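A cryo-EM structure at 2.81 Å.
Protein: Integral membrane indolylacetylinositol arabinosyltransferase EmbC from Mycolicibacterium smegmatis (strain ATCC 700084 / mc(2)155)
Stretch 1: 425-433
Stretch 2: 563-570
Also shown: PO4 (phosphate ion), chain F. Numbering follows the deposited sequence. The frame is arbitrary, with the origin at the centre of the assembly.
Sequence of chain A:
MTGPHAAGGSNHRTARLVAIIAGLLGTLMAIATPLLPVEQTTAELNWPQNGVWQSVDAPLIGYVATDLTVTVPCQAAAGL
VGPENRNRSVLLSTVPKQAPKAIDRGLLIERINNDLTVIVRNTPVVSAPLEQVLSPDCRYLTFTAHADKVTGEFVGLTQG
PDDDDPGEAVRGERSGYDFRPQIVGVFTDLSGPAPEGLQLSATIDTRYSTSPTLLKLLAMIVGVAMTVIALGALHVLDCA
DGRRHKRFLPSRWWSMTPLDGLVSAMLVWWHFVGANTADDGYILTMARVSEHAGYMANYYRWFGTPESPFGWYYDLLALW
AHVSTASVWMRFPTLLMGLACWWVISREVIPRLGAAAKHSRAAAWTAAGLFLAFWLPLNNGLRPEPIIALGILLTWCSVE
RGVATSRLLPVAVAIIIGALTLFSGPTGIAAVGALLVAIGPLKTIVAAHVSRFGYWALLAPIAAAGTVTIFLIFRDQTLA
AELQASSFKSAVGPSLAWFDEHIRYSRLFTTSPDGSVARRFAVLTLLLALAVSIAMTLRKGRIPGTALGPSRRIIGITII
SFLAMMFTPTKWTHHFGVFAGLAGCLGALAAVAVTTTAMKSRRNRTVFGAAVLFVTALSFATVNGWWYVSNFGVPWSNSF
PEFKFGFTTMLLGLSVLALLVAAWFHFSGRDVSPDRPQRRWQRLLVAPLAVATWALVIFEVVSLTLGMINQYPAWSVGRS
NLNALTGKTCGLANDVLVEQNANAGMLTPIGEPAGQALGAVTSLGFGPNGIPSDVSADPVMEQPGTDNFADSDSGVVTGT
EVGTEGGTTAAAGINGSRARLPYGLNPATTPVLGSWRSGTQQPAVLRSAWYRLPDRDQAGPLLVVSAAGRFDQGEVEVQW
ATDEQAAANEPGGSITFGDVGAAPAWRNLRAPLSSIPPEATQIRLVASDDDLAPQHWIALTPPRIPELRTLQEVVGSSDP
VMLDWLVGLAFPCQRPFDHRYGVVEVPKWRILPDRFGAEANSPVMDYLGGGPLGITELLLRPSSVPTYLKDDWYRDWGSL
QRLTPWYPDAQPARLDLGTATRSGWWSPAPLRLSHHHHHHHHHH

Stretch 1, residues 425-433: GPTGIAAVG
Stretch 2 563-570: LAMMFTPT

No hydrogen bond joins these two stretches, whose touching residues are at least 132 positions apart in sequence; 307 Å² is buried between them, both sides summed, and the contact rests on packing alone. Its closest approach sets a methyl against a carbonyl, with Ile-429 CG2 3.4 Å from Ala-564 O. That oxygen is also turned along its own chain, where it accepts a weak bond from Phe-567 N at 3.4 Å.

The register runs antiparallel: the CA atoms of Thr-427 and Thr-568 are 6.2 Å apart, and those of Ala-430 and Ala-564 only 5.6 Å. So short a spacing suits the small alanines. The methyl of Ala-564 points toward stretch 1, its CB 4.5 Å from Ala-430 CA and 3.8 Å from Val-432 CG2, whereas the CB of Ala-430 points sideways and leaves its backbone open to the approach. Thr-427, Ala-430, Ala-564 and Thr-568 are buried, while Pro-426, Phe-567 and Pro-569 stay exposed.

Stretch 1 begins extended at Gly-425 (phi/psi -155/177), then coils. Pro-426 is at -69/-18, Thr-427 at -80/-3, and Gly-428 to Ala-430, a 3-10 segment, have phi near -70° and psi between 1° and -13°. Ala-431 (-77/-7) leads to the helical residues Val-432 (-73/-16) and Gly-433 (-67/-50). Backbone bonds tighten the coil: Gly-428 N to Gly-425 O, 3.1 Å; Ala-431 N to Gly-428 O, 3.3 Å; and Val-432 N to Ile-429 O, 3.3 Å. This winding presents Pro-426, Ile-429 and Val-432 toward stretch 2 while Ala-431 points away. At Gly-428 a CB would point away from stretch 2 and be crowded by Gly-425 O at 3.1 Å, so the absence of a side chain suits the turn.

In stretch 2, Leu-563 (-76/-34; m, t) and Ala-564 (-76/-23) are helical. Met-565 (-69/-8; t, t, p) has its CB sideways and its end leading away; Met-566 (-82/-8; p, t, p) points away. The chain changes course at Phe-567 (-99/28). Thr-568 is extended at -94/146, followed by Pro-569 (-72/-28) and Thr-570 (-117/142).

Ile-429 has more of its surface covered by the other stretch, 62 Å², than any other residue of stretch 1. With chi1 -159° (t) and chi2 169° (t), its CD1 lies 4.2 Å from Phe-567 CB, and its CG2 4.2 Å from Thr-568 CG2. Phe-567, chi1 -67° (m) and chi2 -78°, meets it through CB while the end of its side chain leads away. Val-432 adopts m (-52°).

Thr-568, chi1 63° (p), points toward stretch 1 and offers its methyl: CG2 is 3.9 Å from Pro-426 O and 4.3 Å from Thr-427 CA. A threonine can serve here because its hydroxyl is satisfied elsewhere in the structure, as is that of Thr-427 (p, 65°). Beside it, two C-gamma-exo prolines meet, Pro-426 CB 4.1 Å from Pro-569 CD, an apolar pairing of compact rings. Beyond them, Thr-570 (p, 60°) donates from OG1 to O3 of the phosphate at 2.6 Å.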

# COMPACT_ATOMS: atom_id res chain seq x y z
N GLY A 425 5.13 27.07 -0.03
CA GLY A 425 4.79 25.91 -0.80
C GLY A 425 3.42 25.44 -0.37
O GLY A 425 2.82 26.00 0.55
N PRO A 426 2.89 24.40 -1.02
CA PRO A 426 1.57 23.88 -0.62
C PRO A 426 1.56 23.21 0.73
O PRO A 426 0.48 23.05 1.32
CB PRO A 426 1.24 22.89 -1.74
CG PRO A 426 2.09 23.29 -2.88
CD PRO A 426 3.35 23.80 -2.27
N THR A 427 2.72 22.83 1.26
CA THR A 427 2.85 22.29 2.60
C THR A 427 2.85 23.36 3.67
O THR A 427 2.88 23.03 4.86
CB THR A 427 4.13 21.46 2.70
OG1 THR A 427 5.26 22.32 2.53
CG2 THR A 427 4.15 20.43 1.62
N GLY A 428 2.81 24.64 3.29
CA GLY A 428 2.77 25.74 4.23
C GLY A 428 1.46 25.92 4.94
O GLY A 428 1.34 26.83 5.77
N ILE A 429 0.47 25.06 4.68
CA ILE A 429 -0.82 25.12 5.35
C ILE A 429 -0.74 24.68 6.80
O ILE A 429 -1.69 24.86 7.56
CB ILE A 429 -1.82 24.26 4.53
CG1 ILE A 429 -3.27 24.64 4.82
CG2 ILE A 429 -1.60 22.78 4.79
CD1 ILE A 429 -4.25 24.02 3.87
N ALA A 430 0.40 24.13 7.24
CA ALA A 430 0.60 23.80 8.64
C ALA A 430 0.74 25.03 9.53
O ALA A 430 0.67 24.90 10.76
CB ALA A 430 1.82 22.90 8.79
N ALA A 431 0.94 26.22 8.96
CA ALA A 431 1.00 27.44 9.77
C ALA A 431 -0.37 27.92 10.23
O ALA A 431 -0.44 28.85 11.05
CB ALA A 431 1.69 28.56 8.99
N VAL A 432 -1.45 27.30 9.77
CA VAL A 432 -2.77 27.71 10.24
C VAL A 432 -3.00 27.26 11.67
O VAL A 432 -3.89 27.79 12.33
CB VAL A 432 -3.90 27.19 9.32
CG1 VAL A 432 -3.62 27.56 7.87
CG2 VAL A 432 -4.15 25.71 9.52
N GLY A 433 -2.21 26.32 12.18
CA GLY A 433 -2.29 25.99 13.60
C GLY A 433 -1.83 27.14 14.47
O GLY A 433 -2.53 27.55 15.40
N LEU A 563 -3.47 17.92 11.82
CA LEU A 563 -4.77 17.87 11.14
C LEU A 563 -4.77 18.69 9.86
O LEU A 563 -5.43 18.33 8.89
CB LEU A 563 -5.88 18.35 12.06
CG LEU A 563 -6.24 17.41 13.20
CD1 LEU A 563 -7.28 18.04 14.09
CD2 LEU A 563 -6.73 16.09 12.65
N ALA A 564 -4.03 19.80 9.83
CA ALA A 564 -4.02 20.63 8.64
C ALA A 564 -3.17 20.04 7.53
O ALA A 564 -3.38 20.37 6.36
CB ALA A 564 -3.52 22.03 8.98
N MET A 565 -2.22 19.18 7.87
CA MET A 565 -1.37 18.58 6.85
C MET A 565 -2.15 17.57 5.92
O MET A 565 -1.61 17.12 4.91
CB MET A 565 -0.19 17.91 7.56
CG MET A 565 1.00 17.54 6.71
SD MET A 565 2.28 16.74 7.68
CE MET A 565 1.43 15.22 8.10
N MET A 566 -3.41 17.20 6.15
CA MET A 566 -4.10 16.28 5.26
C MET A 566 -4.69 16.95 4.03
O MET A 566 -5.17 16.25 3.14
CB MET A 566 -5.23 15.54 5.98
CG MET A 566 -6.38 16.41 6.39
SD MET A 566 -7.75 15.49 7.13
CE MET A 566 -7.04 14.99 8.69
N PHE A 567 -4.67 18.28 3.96
CA PHE A 567 -5.23 19.01 2.83
C PHE A 567 -4.17 19.43 1.82
O PHE A 567 -4.34 20.44 1.14
CB PHE A 567 -6.01 20.22 3.32
CG PHE A 567 -7.25 19.88 4.07
CD1 PHE A 567 -8.40 19.48 3.41
CD2 PHE A 567 -7.28 19.96 5.45
CE1 PHE A 567 -9.54 19.16 4.10
CE2 PHE A 567 -8.42 19.65 6.15
CZ PHE A 567 -9.55 19.24 5.47
N THR A 568 -3.11 18.72 1.73
CA THR A 568 -2.09 18.96 0.73
C THR A 568 -2.35 18.09 -0.50
O THR A 568 -2.85 16.97 -0.36
CB THR A 568 -0.70 18.67 1.28
OG1 THR A 568 -0.60 17.29 1.63
CG2 THR A 568 -0.45 19.50 2.52
N PRO A 569 -2.03 18.56 -1.70
CA PRO A 569 -2.38 17.78 -2.90
C PRO A 569 -1.54 16.54 -3.10
O PRO A 569 -2.02 15.58 -3.71
CB PRO A 569 -2.17 18.79 -4.04
CG PRO A 569 -2.24 20.11 -3.40
CD PRO A 569 -1.64 19.93 -2.06
N THR A 570 -0.30 16.53 -2.63
CA THR A 570 0.58 15.38 -2.76
C THR A 570 0.93 14.86 -1.38
O THR A 570 1.12 15.63 -0.44
CB THR A 570 1.85 15.75 -3.51
OG1 THR A 570 2.54 16.78 -2.79
CG2 THR A 570 1.53 16.26 -4.90
P PO4 F . 5.05 19.39 -3.66
O1 PO4 F . 5.81 20.45 -2.89
O2 PO4 F . 5.88 18.13 -3.72
O3 PO4 F . 3.75 19.12 -2.96
O4 PO4 F . 4.77 19.87 -5.06